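Local coordinates for protein ATP-dependent DNA helicase (Mycobacterium smegmatis, PDB 5V9X) that unwinds nucleic acid duplexes, in all likelihood RNA:DNA hybrids, by moving 3'-to-5' along single-stranded DNA at the expense of ATP, at residues Thr98-Val103 against Pro160-Thr165; Arg708-Leu713 against Asp736-Arg741; Asp760-Ile765 against Ala840-Met845. All coordinates share one frame; numbering follows the deposited sequence.

Contact 1: residues Thr98-Val103 against Pro160-Thr165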
# COMPACT_ATOMS: atom_id res chain seq x y z
N THR A 98 16.72 -9.17 -24.37
CA THR A 98 15.59 -9.38 -23.47
C THR A 98 14.28 -9.08 -24.20
O THR A 98 14.08 -7.97 -24.70
CB THR A 98 15.73 -8.52 -22.23
OG1 THR A 98 16.97 -8.83 -21.57
CG2 THR A 98 14.58 -8.77 -21.27
N GLN A 99 13.40 -10.08 -24.26
CA GLN A 99 12.17 -10.01 -25.04
C GLN A 99 10.93 -9.72 -24.20
O GLN A 99 10.05 -8.99 -24.64
CB GLN A 99 11.96 -11.32 -25.80
CG GLN A 99 12.99 -11.58 -26.89
CD GLN A 99 12.70 -10.79 -28.16
OE1 GLN A 99 11.62 -10.90 -28.74
NE2 GLN A 99 13.67 -10.00 -28.59
N VAL A 100 10.84 -10.30 -23.00
CA VAL A 100 9.70 -10.11 -22.11
C VAL A 100 10.20 -9.47 -20.82
O VAL A 100 11.24 -9.87 -20.29
CB VAL A 100 8.98 -11.45 -21.82
CG1 VAL A 100 7.86 -11.25 -20.82
CG2 VAL A 100 8.45 -12.05 -23.12
N LEU A 101 9.46 -8.48 -20.33
CA LEU A 101 9.79 -7.79 -19.08
C LEU A 101 8.61 -7.93 -18.13
O LEU A 101 7.55 -7.35 -18.36
CB LEU A 101 10.13 -6.33 -19.33
CG LEU A 101 10.50 -5.51 -18.09
CD1 LEU A 101 11.80 -6.03 -17.47
CD2 LEU A 101 10.62 -4.03 -18.42
N TYR A 102 8.81 -8.69 -17.06
CA TYR A 102 7.82 -8.83 -16.00
C TYR A 102 8.24 -7.98 -14.81
O TYR A 102 9.39 -8.08 -14.35
CB TYR A 102 7.66 -10.30 -15.59
CG TYR A 102 6.84 -10.53 -14.34
CD1 TYR A 102 7.42 -10.42 -13.08
CD2 TYR A 102 5.50 -10.88 -14.42
CE1 TYR A 102 6.68 -10.63 -11.94
CE2 TYR A 102 4.75 -11.09 -13.28
CZ TYR A 102 5.35 -10.97 -12.04
OH TYR A 102 4.62 -11.18 -10.89
N VAL A 103 7.33 -7.16 -14.30
CA VAL A 103 7.59 -6.27 -13.17
C VAL A 103 6.68 -6.66 -12.02
O VAL A 103 5.45 -6.72 -12.19
CB VAL A 103 7.40 -4.79 -13.55
CG1 VAL A 103 7.67 -3.90 -12.35
CG2 VAL A 103 8.30 -4.41 -14.71
N PRO A 160 18.72 -12.32 -20.15
CA PRO A 160 17.72 -13.37 -20.32
C PRO A 160 16.59 -12.94 -21.25
O PRO A 160 16.32 -11.75 -21.43
CB PRO A 160 17.21 -13.60 -18.90
CG PRO A 160 17.35 -12.27 -18.25
CD PRO A 160 18.59 -11.64 -18.85
N ASP A 161 15.94 -13.94 -21.84
CA ASP A 161 14.79 -13.67 -22.70
C ASP A 161 13.62 -13.11 -21.89
O ASP A 161 12.90 -12.22 -22.36
CB ASP A 161 14.38 -14.93 -23.45
CG ASP A 161 15.46 -15.43 -24.39
OD1 ASP A 161 16.32 -14.62 -24.81
OD2 ASP A 161 15.44 -16.63 -24.73
N VAL A 162 13.42 -13.62 -20.68
CA VAL A 162 12.39 -13.13 -19.77
C VAL A 162 13.10 -12.51 -18.58
O VAL A 162 13.72 -13.22 -17.77
CB VAL A 162 11.44 -14.25 -19.32
CG1 VAL A 162 10.42 -13.72 -18.34
CG2 VAL A 162 10.77 -14.89 -20.53
N LEU A 163 13.01 -11.19 -18.45
CA LEU A 163 13.58 -10.48 -17.32
C LEU A 163 12.49 -10.21 -16.29
O LEU A 163 11.47 -9.59 -16.61
CB LEU A 163 14.24 -9.16 -17.75
CG LEU A 163 14.94 -8.43 -16.61
CD1 LEU A 163 16.11 -9.26 -16.09
CD2 LEU A 163 15.40 -7.05 -17.04
N ILE A 164 12.71 -10.69 -15.07
CA ILE A 164 11.82 -10.44 -13.94
C ILE A 164 12.52 -9.45 -13.02
O ILE A 164 13.70 -9.63 -12.68
CB ILE A 164 11.49 -11.75 -13.20
CG1 ILE A 164 10.76 -12.72 -14.12
CG2 ILE A 164 10.68 -11.46 -11.95
CD1 ILE A 164 10.58 -14.10 -13.53
N THR A 165 11.81 -8.40 -12.62
CA THR A 165 12.44 -7.34 -11.83
C THR A 165 11.37 -6.57 -11.08
O THR A 165 10.18 -6.91 -11.10
CB THR A 165 13.27 -6.42 -12.73
OG1 THR A 165 13.90 -5.41 -11.94
CG2 THR A 165 12.38 -5.75 -13.78

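Contact 2: residues Arg708-Leu713 against Asp736-Arg741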
# COMPACT_ATOMS: atom_id res chain seq x y z
N ARG A 708 -8.34 10.62 6.72
CA ARG A 708 -8.23 11.55 5.60
C ARG A 708 -9.20 12.71 5.72
O ARG A 708 -8.97 13.77 5.13
CB ARG A 708 -8.48 10.80 4.28
CG ARG A 708 -7.58 9.59 4.08
CD ARG A 708 -7.72 9.04 2.67
NE ARG A 708 -7.19 9.97 1.67
CZ ARG A 708 -7.42 9.86 0.36
NH1 ARG A 708 -8.18 8.88 -0.10
NH2 ARG A 708 -6.90 10.75 -0.47
N VAL A 709 -10.28 12.55 6.48
CA VAL A 709 -11.24 13.61 6.73
C VAL A 709 -10.97 14.29 8.07
O VAL A 709 -11.15 15.50 8.20
CB VAL A 709 -12.67 13.03 6.67
CG1 VAL A 709 -13.68 13.98 7.30
CG2 VAL A 709 -13.06 12.72 5.23
N HIS A 710 -10.53 13.52 9.07
CA HIS A 710 -10.28 14.05 10.40
C HIS A 710 -8.96 14.81 10.50
O HIS A 710 -8.81 15.65 11.39
CB HIS A 710 -10.30 12.91 11.42
CG HIS A 710 -11.60 12.17 11.46
ND1 HIS A 710 -11.71 10.89 11.95
CD2 HIS A 710 -12.84 12.54 11.08
CE1 HIS A 710 -12.97 10.50 11.86
NE2 HIS A 710 -13.68 11.49 11.34
N GLY A 711 -8.01 14.52 9.62
CA GLY A 711 -6.78 15.29 9.54
C GLY A 711 -7.04 16.75 9.26
O GLY A 711 -6.72 17.63 10.07
N PRO A 712 -7.64 17.06 8.10
CA PRO A 712 -7.94 18.47 7.79
C PRO A 712 -8.97 19.08 8.72
O PRO A 712 -8.94 20.29 8.95
CB PRO A 712 -8.44 18.41 6.35
CG PRO A 712 -9.00 17.04 6.21
CD PRO A 712 -8.09 16.16 7.02
N LEU A 713 -9.90 18.28 9.24
CA LEU A 713 -10.88 18.81 10.19
C LEU A 713 -10.20 19.28 11.47
O LEU A 713 -10.63 20.28 12.06
CB LEU A 713 -11.95 17.77 10.49
CG LEU A 713 -13.07 18.22 11.44
CD1 LEU A 713 -13.69 19.52 10.97
CD2 LEU A 713 -14.12 17.14 11.59
N ASP A 736 -11.03 7.30 13.98
CA ASP A 736 -12.35 7.23 14.60
C ASP A 736 -12.67 8.45 15.45
O ASP A 736 -13.43 8.34 16.43
CB ASP A 736 -12.48 5.95 15.42
CG ASP A 736 -12.59 4.71 14.56
OD1 ASP A 736 -12.23 4.79 13.37
OD2 ASP A 736 -13.06 3.67 15.06
N GLY A 737 -12.13 9.61 15.11
CA GLY A 737 -12.57 10.84 15.73
C GLY A 737 -11.43 11.80 15.96
O GLY A 737 -10.33 11.64 15.45
N ILE A 738 -11.73 12.83 16.76
CA ILE A 738 -10.79 13.91 17.08
C ILE A 738 -10.86 14.18 18.57
O ILE A 738 -11.96 14.27 19.14
CB ILE A 738 -11.11 15.19 16.28
CG1 ILE A 738 -10.88 14.97 14.78
CG2 ILE A 738 -10.29 16.37 16.78
CD1 ILE A 738 -11.26 16.16 13.93
N ILE A 739 -9.70 14.30 19.21
CA ILE A 739 -9.60 14.54 20.65
C ILE A 739 -9.17 15.98 20.88
O ILE A 739 -8.16 16.43 20.34
CB ILE A 739 -8.61 13.56 21.31
CG1 ILE A 739 -8.98 12.11 20.99
CG2 ILE A 739 -8.58 13.78 22.82
CD1 ILE A 739 -7.98 11.10 21.51
N VAL A 740 -9.94 16.69 21.70
CA VAL A 740 -9.64 18.06 22.10
C VAL A 740 -9.53 18.11 23.62
O VAL A 740 -10.28 17.43 24.32
CB VAL A 740 -10.71 19.05 21.59
CG1 VAL A 740 -10.41 20.47 22.06
CG2 VAL A 740 -10.81 19.00 20.08
N ARG A 741 -8.57 18.89 24.12
CA ARG A 741 -8.39 19.09 25.55
C ARG A 741 -8.36 20.58 25.85
O ARG A 741 -7.63 21.33 25.20
CB ARG A 741 -7.11 18.42 26.05
CG ARG A 741 -6.73 18.79 27.48
CD ARG A 741 -5.62 17.91 28.02
NE ARG A 741 -4.59 18.69 28.70
CZ ARG A 741 -3.37 18.90 28.20
NH1 ARG A 741 -3.04 18.39 27.02
NH2 ARG A 741 -2.49 19.63 28.87

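Contact 3: residues Asp760-Ile765 against Ala840-Met845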
# COMPACT_ATOMS: atom_id res chain seq x y z
N ASP A 760 -18.61 25.68 2.21
CA ASP A 760 -17.72 26.57 1.47
C ASP A 760 -16.63 27.17 2.34
O ASP A 760 -15.74 27.85 1.81
CB ASP A 760 -18.54 27.70 0.82
CG ASP A 760 -19.42 28.43 1.81
OD1 ASP A 760 -19.91 27.78 2.76
OD2 ASP A 760 -19.62 29.65 1.65
N GLU A 761 -16.67 26.95 3.65
CA GLU A 761 -15.63 27.42 4.56
C GLU A 761 -14.44 26.47 4.64
O GLU A 761 -13.34 26.90 5.01
CB GLU A 761 -16.23 27.60 5.96
CG GLU A 761 -15.65 28.74 6.79
CD GLU A 761 -16.35 28.88 8.13
OE1 GLU A 761 -17.33 28.15 8.38
OE2 GLU A 761 -15.92 29.72 8.95
N ILE A 762 -14.64 25.20 4.29
CA ILE A 762 -13.66 24.16 4.59
C ILE A 762 -12.40 24.34 3.76
O ILE A 762 -11.31 24.56 4.30
CB ILE A 762 -14.27 22.76 4.38
CG1 ILE A 762 -15.23 22.43 5.52
CG2 ILE A 762 -13.19 21.71 4.26
CD1 ILE A 762 -14.55 22.24 6.85
N GLU A 763 -12.53 24.23 2.44
CA GLU A 763 -11.35 24.17 1.57
C GLU A 763 -10.42 25.38 1.72
O GLU A 763 -9.19 25.17 1.70
CB GLU A 763 -11.79 23.99 0.11
CG GLU A 763 -10.64 23.96 -0.88
CD GLU A 763 -10.96 23.15 -2.12
OE1 GLU A 763 -11.86 22.29 -2.05
OE2 GLU A 763 -10.32 23.37 -3.17
N PRO A 764 -10.89 26.62 1.87
CA PRO A 764 -9.94 27.71 2.11
C PRO A 764 -9.19 27.58 3.42
O PRO A 764 -7.98 27.82 3.46
CB PRO A 764 -10.83 28.96 2.08
CG PRO A 764 -12.03 28.56 1.32
CD PRO A 764 -12.26 27.13 1.67
N ILE A 765 -9.89 27.20 4.50
CA ILE A 765 -9.24 27.06 5.80
C ILE A 765 -8.11 26.04 5.73
O ILE A 765 -6.98 26.30 6.16
CB ILE A 765 -10.28 26.68 6.87
CG1 ILE A 765 -11.18 27.86 7.20
CG2 ILE A 765 -9.59 26.15 8.13
CD1 ILE A 765 -12.34 27.51 8.11
N ALA A 840 -14.53 14.82 0.54
CA ALA A 840 -15.31 14.09 1.54
C ALA A 840 -15.61 14.96 2.75
O ALA A 840 -16.73 14.92 3.28
CB ALA A 840 -14.57 12.82 1.96
N LEU A 841 -14.64 15.76 3.19
CA LEU A 841 -14.89 16.67 4.31
C LEU A 841 -15.94 17.71 3.95
O LEU A 841 -16.72 18.12 4.81
CB LEU A 841 -13.59 17.34 4.73
CG LEU A 841 -13.68 18.31 5.92
CD1 LEU A 841 -14.23 17.61 7.15
CD2 LEU A 841 -12.32 18.93 6.22
N ILE A 842 -15.97 18.14 2.69
CA ILE A 842 -16.93 19.16 2.28
C ILE A 842 -18.35 18.61 2.30
O ILE A 842 -19.26 19.21 2.89
CB ILE A 842 -16.55 19.72 0.89
CG1 ILE A 842 -15.34 20.65 1.01
CG2 ILE A 842 -17.73 20.46 0.28
CD1 ILE A 842 -14.71 21.00 -0.31
N GLU A 843 -18.57 17.46 1.65
CA GLU A 843 -19.91 16.89 1.64
C GLU A 843 -20.38 16.51 3.04
O GLU A 843 -21.57 16.61 3.34
CB GLU A 843 -19.98 15.67 0.71
CG GLU A 843 -21.41 15.19 0.48
CD GLU A 843 -21.51 14.06 -0.53
OE1 GLU A 843 -20.45 13.55 -0.96
OE2 GLU A 843 -22.64 13.68 -0.89
N LEU A 844 -19.45 16.09 3.91
CA LEU A 844 -19.81 15.84 5.30
C LEU A 844 -20.36 17.10 5.96
O LEU A 844 -21.33 17.04 6.72
CB LEU A 844 -18.60 15.31 6.07
CG LEU A 844 -18.56 13.80 6.36
CD1 LEU A 844 -18.56 12.98 5.08
CD2 LEU A 844 -17.34 13.46 7.22
N MET A 845 -19.74 18.25 5.68
CA MET A 845 -20.27 19.51 6.20
C MET A 845 -21.55 19.91 5.49
O MET A 845 -22.46 20.48 6.11
CB MET A 845 -19.22 20.61 6.07
CG MET A 845 -18.00 20.39 6.94
SD MET A 845 -18.42 20.32 8.69
CE MET A 845 -16.94 19.58 9.36

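Contact 1: residues Thr98-Val103 against Pro160-Thr165
Val100 to Val103 pair with Val162 to Thr165 as neighbouring parallel strands, and the ladder of backbone bonds opens with a fork: the carbonyl O of Asp161 accepts from both Gln99 N and Val100 N. The second of these bonds is the straighter, 169° at the hydrogen. The ladder then continues through Leu163 N to Val100 O, Tyr102 N to Leu163 O and Thr165 N to Tyr102 O. Just before the strands, the hydroxyl of Thr98 donates to the carbonyl of Pro160, with OG1 lying in the carbonyl plane 3.0 Å from O. The same threonine has CG2 anti to its backbone nitrogen, and this methyl rests 3.6 Å from CB of Leu163.

Both are inner strands of the parallel sheet in the first RecA-like domain of the helicase, where 162-165 lies between 140-143 and 100-103. On one face, Leu101 CD1 reaches across the strand boundary, 3.8 Å from CD2 of Leu163 and 3.7 Å from CG2 of Thr165; helix 167-174 covers this side. Thr165 turns its hydroxyl the other way, to the carbonyl of Arg143 on the next strand.

On the opposite face, Tyr102 extends with CG anti to the backbone nitrogen (chi1 170°), which lays its ring beside Ile164. The isoleucine branch methyl CG2 comes obliquely to the ring, 3.6 Å from CD1, on the side covered by helix 107-116. The phenol oxygen is hydrogen-bonded to Asp191, and the side chain lies about 6 Å from the bound magnesium ion at nearest atoms.

Contact 2: residues Arg708-Leu713 against Asp736-Arg741
Ile738 and His710 bury the most surface here, and they meet where strand 737-742 packs against helix 707-725 in the DEAD/H-associated region. The isoleucine uses its long branch. CG1 is anti to the carbonyl carbon (chi1 -66°) and, with chi2 extended (176°), CD1 is carried out to the helix; this methyl sits 3.6 Å from the backbone O of His710 and 3.7 Å from CG of Leu713. Lower on the same branch, CG1 lies 4.0 Å from CB of His710.

The imidazole hangs from the helix beside Gly737, whose backbone N approaches the ring obliquely, 3.5 Å from CE1. Both ring nitrogens are engaged outside the two segments, ND1 with the carbonyl of Ser734 and NE2 with the hydroxyl of Ser703, so ring rotation is fixed from two ends. Leu713, one turn further along, closes over the isoleucine tip and also touches Leu701 on the adjacent strand 697-702.

The joint between helix and sheet is therefore mainly apolar. Its polar member, the histidine, ties the helix to edge strand 732-734 through Ser734 and, through Ser703, to the chain just after strand 697-702, while aliphatic groups fill the interface beside it.

Contact 3: residues Asp760-Ile765 against Ala840-Met845
The helical segments Asp760-Ile765 and Ala840-Met845 run nearly antiparallel, their directions 150° apart and their axes 9.0 Å from each other at closest approach, with the CA atoms of Ile762 and Ile842 6.4 Å apart. Ile762 carries most of the contact, its CB directed toward the other helix, and meets three residues there. Both branches take part. CG2, anti to the backbone nitrogen, packs 3.5 Å from Leu841 CD2 and 4.0 Å from Ile842 CG1. The other branch has CG1 anti to the carbonyl carbon, and a further bend at chi2 (-67°) folds CD1 round; CG1 then lies 3.7 Å from CG of Met845, and CD1 3.9 Å from the same methylene while also reaching Leu841. Leu841 and Met845 stand one turn apart on their helix, and each side chain crosses that of Ile762 at about a right angle, so the isoleucine is received between them with Ile842 alongside.

Glu763 marks the solvent-facing border. Its chain is extended, with CG anti to the backbone nitrogen (chi1 178°), and carries the carboxylate over the flank of Ile842, where OE1 comes 3.6 Å from CD1. This is a van der Waals approach of a carboxylate to a methyl group, and no hydrogen bond joins the two segments. Phe757, in the loop leading into the first helix, adds an aromatic group against Ile762. On the other helix, Leu841 and Met845 also touch Val709 and Leu713, so 838-849 packs against both 759-769 and 707-725, which lie on adjoining sides of it. The bound nucleic acid is about 17 Å away at nearest atoms. The arrangement is that of antiparallel helix-helix packing on an apolar seam, here within the DEAD/H-associated region in the C-terminal part of Lhr.

Overall arrangement
Contact 1 stands apart, its centre about 46 and 47 Å from the centres of contacts 2 and 3, on the opposite side of the chain's centre. It is a buried pairing of strands in the ATP-binding motor, built largely from backbone hydrogen bonds. Contacts 2 and 3 belong together in the DEAD/H-associated region, with centres about 14 Å apart. They join through packing of Val709 on Ala840, Leu841 and Leu844, and of Leu713 on Met845, so helix 707-725 lies on the sheet and touches 838-849, which in turn meets 759-769. Contact 2 is the more enclosed, with a hydrogen-bonded histidine, whereas contact 3 is mainly apolar, with no hydrogen bond between its segments, and reaches solvent at Glu763.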